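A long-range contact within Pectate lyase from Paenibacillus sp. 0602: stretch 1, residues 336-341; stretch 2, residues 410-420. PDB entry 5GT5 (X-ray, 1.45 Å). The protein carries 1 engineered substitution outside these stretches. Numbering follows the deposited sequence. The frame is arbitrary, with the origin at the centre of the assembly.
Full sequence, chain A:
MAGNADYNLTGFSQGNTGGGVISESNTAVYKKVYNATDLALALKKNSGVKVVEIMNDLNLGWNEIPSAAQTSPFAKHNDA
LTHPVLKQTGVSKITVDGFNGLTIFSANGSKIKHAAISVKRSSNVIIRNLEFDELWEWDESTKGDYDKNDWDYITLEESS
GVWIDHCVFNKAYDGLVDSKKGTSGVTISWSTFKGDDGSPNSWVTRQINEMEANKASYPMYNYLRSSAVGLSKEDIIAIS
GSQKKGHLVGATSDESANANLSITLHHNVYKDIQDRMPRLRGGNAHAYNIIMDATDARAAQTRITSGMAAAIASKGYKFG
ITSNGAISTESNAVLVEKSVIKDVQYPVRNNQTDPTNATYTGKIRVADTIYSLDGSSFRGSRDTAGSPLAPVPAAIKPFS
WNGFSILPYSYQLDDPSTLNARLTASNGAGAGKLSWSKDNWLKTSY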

ATOM      1  N   VAL A 336      -0.612  13.806  19.416  1.00  9.08           N
ATOM      2  CA  VAL A 336      -0.899  15.189  18.980  1.00  7.37           C
ATOM      3  C   VAL A 336       0.268  16.054  19.378  1.00  9.32           C
ATOM      4  O   VAL A 336       0.698  15.996  20.538  1.00  8.61           O
ATOM      5  CB  VAL A 336      -2.160  15.729  19.641  1.00  5.95           C
ATOM      6  CG1 VAL A 336      -2.388  17.178  19.217  1.00  8.94           C
ATOM      7  CG2 VAL A 336      -3.370  14.843  19.285  1.00  8.32           C
ATOM      8  N   GLU A 337       0.817  16.835  18.453  1.00  7.95           N
ATOM      9  CA  GLU A 337       1.914  17.726  18.820  1.00  8.98           C
ATOM     10  C   GLU A 337       1.850  19.093  18.180  1.00  7.54           C
ATOM     11  O   GLU A 337       1.321  19.260  17.072  1.00  7.96           O
ATOM     12  CB  GLU A 337       3.281  17.088  18.609  1.00 15.52           C
ATOM     13  CG  GLU A 337       3.620  16.803  17.205  1.00 14.51           C
ATOM     14  CD  GLU A 337       4.893  15.957  17.040  1.00 19.08           C
ATOM     15  OE1 GLU A 337       5.821  16.008  17.894  1.00 17.96           O
ATOM     16  OE2 GLU A 337       4.934  15.193  16.060  1.00 13.85           O
ATOM     17  N   LYS A 338       2.416  20.073  18.875  1.00  7.88           N
ATOM     18  CA  LYS A 338       2.592  21.408  18.341  1.00  7.75           C
ATOM     19  C   LYS A 338       1.274  21.936  17.810  1.00  6.98           C
ATOM     20  O   LYS A 338       1.193  22.482  16.722  1.00  8.28           O
ATOM     21  CB  LYS A 338       3.687  21.397  17.258  1.00  9.56           C
ATOM     22  CG  LYS A 338       5.057  20.914  17.729  1.00 10.38           C
ATOM     23  CD  LYS A 338       5.847  22.005  18.447  1.00 12.95           C
ATOM     24  CE  LYS A 338       7.225  21.477  18.881  1.00 13.07           C
ATOM     25  NZ  LYS A 338       7.953  22.494  19.698  1.00 15.81           N
ATOM     26  N   SER A 339       0.228  21.741  18.595  1.00  6.39           N
ATOM     27  CA  SER A 339      -1.104  22.137  18.172  1.00  7.18           C
ATOM     28  C   SER A 339      -1.675  23.219  19.086  1.00  7.82           C
ATOM     29  O   SER A 339      -1.009  23.639  20.046  1.00  7.58           O
ATOM     30  CB  SER A 339      -1.990  20.902  18.114  1.00  7.64           C
ATOM     31  OG  SER A 339      -1.532  20.046  17.058  1.00  6.54           O
ATOM     32  N   VAL A 340      -2.868  23.703  18.740  1.00  8.36           N
ATOM     33  CA  VAL A 340      -3.604  24.693  19.524  1.00  6.45           C
ATOM     34  C   VAL A 340      -5.005  24.157  19.796  1.00  8.01           C
ATOM     35  O   VAL A 340      -5.709  23.746  18.860  1.00  8.66           O
ATOM     36  CB  VAL A 340      -3.714  26.010  18.725  1.00  7.53           C
ATOM     37  CG1 VAL A 340      -4.555  27.013  19.504  1.00 11.77           C
ATOM     38  CG2 VAL A 340      -2.314  26.558  18.406  1.00 10.07           C
ATOM     39  N   ILE A 341      -5.407  24.138  21.068  1.00  6.78           N
ATOM     40  CA  ILE A 341      -6.716  23.633  21.476  1.00  6.17           C
ATOM     41  C   ILE A 341      -7.376  24.701  22.322  1.00  7.95           C
ATOM     42  O   ILE A 341      -6.803  25.153  23.332  1.00 10.50           O
ATOM     43  CB  ILE A 341      -6.572  22.320  22.277  1.00  6.83           C
ATOM     44  CG1 ILE A 341      -5.907  21.257  21.374  1.00  7.22           C
ATOM     45  CG2 ILE A 341      -7.920  21.802  22.757  1.00  7.93           C
ATOM     46  CD1 ILE A 341      -5.659  19.931  22.063  1.00  8.91           C
ATOM     47  N   SER A 410       9.427  11.505   7.763  1.00 17.86           N
ATOM     48  CA  SER A 410       9.938  12.704   8.394  1.00 20.20           C
ATOM     49  C   SER A 410       8.989  13.853   8.132  1.00 13.93           C
ATOM     50  O   SER A 410       8.190  13.813   7.195  1.00 18.74           O
ATOM     51  CB  SER A 410      11.341  13.022   7.879  1.00 32.16           C
ATOM     52  OG  SER A 410      11.308  13.261   6.485  1.00 36.08           O
ATOM     53  N   TYR A 411       9.113  14.899   8.934  1.00 14.47           N
ATOM     54  CA  TYR A 411       8.190  16.013   8.876  1.00 17.48           C
ATOM     55  C   TYR A 411       8.768  17.158   9.677  1.00 20.07           C
ATOM     56  O   TYR A 411       9.530  16.956  10.630  1.00 24.43           O
ATOM     57  CB  TYR A 411       6.800  15.627   9.428  1.00 16.03           C
ATOM     58  CG  TYR A 411       6.797  15.154  10.859  1.00 13.54           C
ATOM     59  CD1 TYR A 411       7.132  13.840  11.200  1.00 10.62           C
ATOM     60  CD2 TYR A 411       6.439  16.024  11.894  1.00 15.77           C
ATOM     61  CE1 TYR A 411       7.138  13.415  12.515  1.00 14.37           C
ATOM     62  CE2 TYR A 411       6.440  15.606  13.204  1.00 16.04           C
ATOM     63  CZ  TYR A 411       6.776  14.309  13.514  1.00 13.95           C
ATOM     64  OH  TYR A 411       6.782  13.884  14.819  1.00 15.94           O
ATOM     65  N   GLN A 412       8.380  18.355   9.271  1.00 20.06           N
ATOM     66  CA  GLN A 412       8.769  19.605   9.899  1.00 19.41           C
ATOM     67  C   GLN A 412       7.621  20.091  10.766  1.00 15.36           C
ATOM     68  O   GLN A 412       6.457  20.041  10.354  1.00 20.09           O
ATOM     69  CB  GLN A 412       9.066  20.635   8.808  1.00 28.22           C
ATOM     70  CG  GLN A 412       9.379  22.032   9.316  1.00 37.31           C
ATOM     71  CD  GLN A 412      10.825  22.225   9.709  1.00 60.37           C
ATOM     72  OE1 GLN A 412      11.672  21.363   9.456  1.00 66.67           O
ATOM     73  NE2 GLN A 412      11.113  23.352  10.362  1.00 58.21           N
ATOM     74  N   LEU A 413       7.947  20.568  11.958  1.00 16.90           N
ATOM     75  CA  LEU A 413       6.953  21.104  12.884  1.00 13.56           C
ATOM     76  C   LEU A 413       7.032  22.614  12.969  1.00 18.80           C
ATOM     77  O   LEU A 413       8.122  23.170  13.157  1.00 20.64           O
ATOM     78  CB  LEU A 413       7.215  20.538  14.268  1.00 15.92           C
ATOM     79  CG  LEU A 413       6.887  19.064  14.468  1.00 14.73           C
ATOM     80  CD1 LEU A 413       7.415  18.522  15.799  1.00 15.43           C
ATOM     81  CD2 LEU A 413       5.382  18.922  14.379  1.00 14.77           C
ATOM     82  N   ASP A 414       5.888  23.281  12.820  1.00 12.19           N
ATOM     83  CA  ASP A 414       5.801  24.707  13.097  1.00 10.51           C
ATOM     84  C   ASP A 414       5.532  24.948  14.556  1.00 13.91           C
ATOM     85  O   ASP A 414       5.067  24.051  15.259  1.00 13.11           O
ATOM     86  CB  ASP A 414       4.686  25.361  12.294  1.00 11.20           C
ATOM     87  CG  ASP A 414       4.861  25.178  10.818  1.00 13.76           C
ATOM     88  OD1 ASP A 414       6.009  24.928  10.381  1.00 18.11           O
ATOM     89  OD2 ASP A 414       3.848  25.283  10.089  1.00 15.90           O
ATOM     90  N   ASP A 415       5.848  26.156  15.019  1.00 13.69           N
ATOM     91  CA  ASP A 415       5.548  26.484  16.410  1.00 13.71           C
ATOM     92  C   ASP A 415       4.058  26.731  16.586  1.00 12.12           C
ATOM     93  O   ASP A 415       3.437  27.450  15.813  1.00 13.05           O
ATOM     94  CB  ASP A 415       6.324  27.710  16.893  1.00 15.09           C
ATOM     95  CG  ASP A 415       6.290  27.819  18.398  1.00 19.16           C
ATOM     96  OD1 ASP A 415       5.315  28.354  18.933  1.00 15.90           O
ATOM     97  OD2 ASP A 415       7.209  27.296  19.070  1.00 32.02           O
ATOM     98  N   PRO A 416       3.471  26.158  17.639  1.00 10.82           N
ATOM     99  CA  PRO A 416       2.033  26.403  17.797  1.00  7.70           C
ATOM    100  C   PRO A 416       1.666  27.861  18.056  1.00 11.08           C
ATOM    101  O   PRO A 416       0.519  28.227  17.832  1.00 11.32           O
ATOM    102  CB  PRO A 416       1.660  25.522  18.995  1.00 11.51           C
ATOM    103  CG  PRO A 416       2.966  25.311  19.715  1.00  8.45           C
ATOM    104  CD  PRO A 416       4.004  25.252  18.673  1.00  9.39           C
ATOM    105  N   SER A 417       2.605  28.689  18.511  1.00 11.80           N
ATOM    106  CA  SER A 417       2.221  30.068  18.870  1.00 12.90           C
ATOM    107  C   SER A 417       1.817  30.939  17.691  1.00 16.05           C
ATOM    108  O   SER A 417       1.112  31.933  17.878  1.00 17.40           O
ATOM    109  CB  SER A 417       3.326  30.793  19.660  1.00 14.57           C
ATOM    110  OG  SER A 417       4.479  30.986  18.858  1.00 20.56           O
ATOM    111  N   THR A 418       2.217  30.552  16.492  1.00 14.64           N
ATOM    112  CA  THR A 418       1.857  31.338  15.307  1.00 14.99           C
ATOM    113  C   THR A 418       0.941  30.553  14.376  1.00 17.80           C
ATOM    114  O   THR A 418       0.656  30.964  13.248  1.00 15.42           O
ATOM    115  CB  THR A 418       3.128  31.807  14.586  1.00 19.23           C
ATOM    116  OG1 THR A 418       3.972  30.685  14.307  1.00 19.66           O
ATOM    117  CG2 THR A 418       3.888  32.825  15.444  1.00 27.56           C
ATOM    118  N   LEU A 419       0.465  29.414  14.863  1.00 11.49           N
ATOM    119  CA  LEU A 419      -0.279  28.490  14.003  1.00  8.90           C
ATOM    120  C   LEU A 419      -1.670  29.010  13.655  1.00 10.51           C
ATOM    121  O   LEU A 419      -2.129  28.863  12.525  1.00 12.79           O
ATOM    122  CB  LEU A 419      -0.391  27.139  14.716  1.00 12.66           C
ATOM    123  CG  LEU A 419      -0.994  26.001  13.886  1.00 10.96           C
ATOM    124  CD1 LEU A 419      -0.100  25.662  12.740  1.00 13.05           C
ATOM    125  CD2 LEU A 419      -1.193  24.753  14.741  1.00 11.31           C
ATOM    126  N   ASN A 420      -2.359  29.629  14.615  1.00 10.27           N
ATOM    127  CA  ASN A 420      -3.673  30.167  14.301  1.00 12.37           C
ATOM    128  C   ASN A 420      -3.624  31.225  13.226  1.00 13.25           C
ATOM    129  O   ASN A 420      -4.451  31.219  12.296  1.00 14.00           O
ATOM    130  CB  ASN A 420      -4.361  30.740  15.538  1.00 18.21           C
ATOM    131  CG  ASN A 420      -5.849  30.901  15.330  1.00 20.08           C
ATOM    132  OD1 ASN A 420      -6.606  29.942  15.487  1.00 20.00           O
ATOM    133  ND2 ASN A 420      -6.280  32.109  14.968  1.00 19.35           N
TER
HETATM  134  O   HOH W   1       8.080  14.554  17.832  1.00 33.50           O
HETATM  135  O   HOH W   2       7.955  24.905  18.202  1.00 25.84           O

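Stretch 1 runs as strand at Glu-337, breaks at Lys-338 and Ser-339, and resumes as strand at Val-340. Stretch 2 passes it mostly as extended loop before entering the helix that includes Leu-419 and Asn-420. The CA atoms come nearest at the break, where those of Lys-338 and Pro-416 are 5.1 Å apart. No backbone hydrogen bond joins the stretches, which bury 458 Å² between them, both sides summed.

The backbone of Lys-338, with phi/psi of 52/45, lies in the left-handed region and interrupts the extended run. Its CA-to-CB bond points toward stretch 2, as does that of Val-340, while that of Ser-339 points away. The Ser-339 side chain therefore serves its own stretch: at chi1 -67° (m), OG donates to Glu-337 O at 3.0 Å, spanning Lys-338 and linking the break to the strand before it.

Glu-337 shows most clearly how rotamers determine reach. Its CA-to-CB bond points sideways, yet chi1 p and chi2 t extend the chain until the carboxylate meets the phenol of Tyr-411. Tyr-411 OH donates to Glu-337 OE2 at 2.6 Å, a short bond between a neutral donor and a carboxylate. Tyr-411, at chi1 59° (p) and chi2 -81°, presents its ring edge, with OE2 near the ring plane, where an acceptor can meet a phenolic hydrogen. Water 1 supplements the direct bond, donating to Glu-337 OE1 at 2.7 Å and, weakly, to Tyr-411 OH at 3.3 Å. Glu-337 OE1 also lies 3.6 Å from Leu-413 CD1, so a methyl group packs beside the carboxylate.

Lys-338 has the largest covered area of any residue here. Its chi1 and chi2 are both m (-59° and -81°), which bends the chain near its root; chi3 and chi4 are t, so the remainder runs out straight. The aliphatic part lies against stretch 2: Lys-338 CB is 3.6 Å from Asp-414 O, its CG 3.9 Å from Leu-413 CD1, and its CD 3.7 Å from Pro-416 CD. The charged end reaches water 2, which accepts from Lys-338 NZ at 2.8 Å and donates to Asp-415 OD2 at 2.7 Å. The opposite charges are thus linked through solvent.

Asp-415 points its CA-to-CB bond away from stretch 1, and its other oxygen organises the turn: Asp-415 OD1 accepts from both Ser-417 N (2.8 Å, N-H...acceptor angle 162°) and Ser-417 OG (2.8 Å), the latter with Ser-417 at chi1 66° (p). Leu-419 N donates to Pro-416 O at 3.2 Å, and in this turn the CA-to-CB bonds of Pro-416 and Leu-419 both point toward stretch 1.

There they form an apolar patch with Val-340. At chi1 176° (t), Val-340 CG2 sits 4.1 Å from Pro-416 CB and 4.2 Å from Leu-419 CB. Val-340 CG2 also approaches a carbonyl oxygen, Pro-416 O, at 3.3 Å. Nearby, Pro-416 CB packs 3.4 Å from Ser-339 O, and Leu-419 CD2 lies 3.8 Å from Lys-338 O.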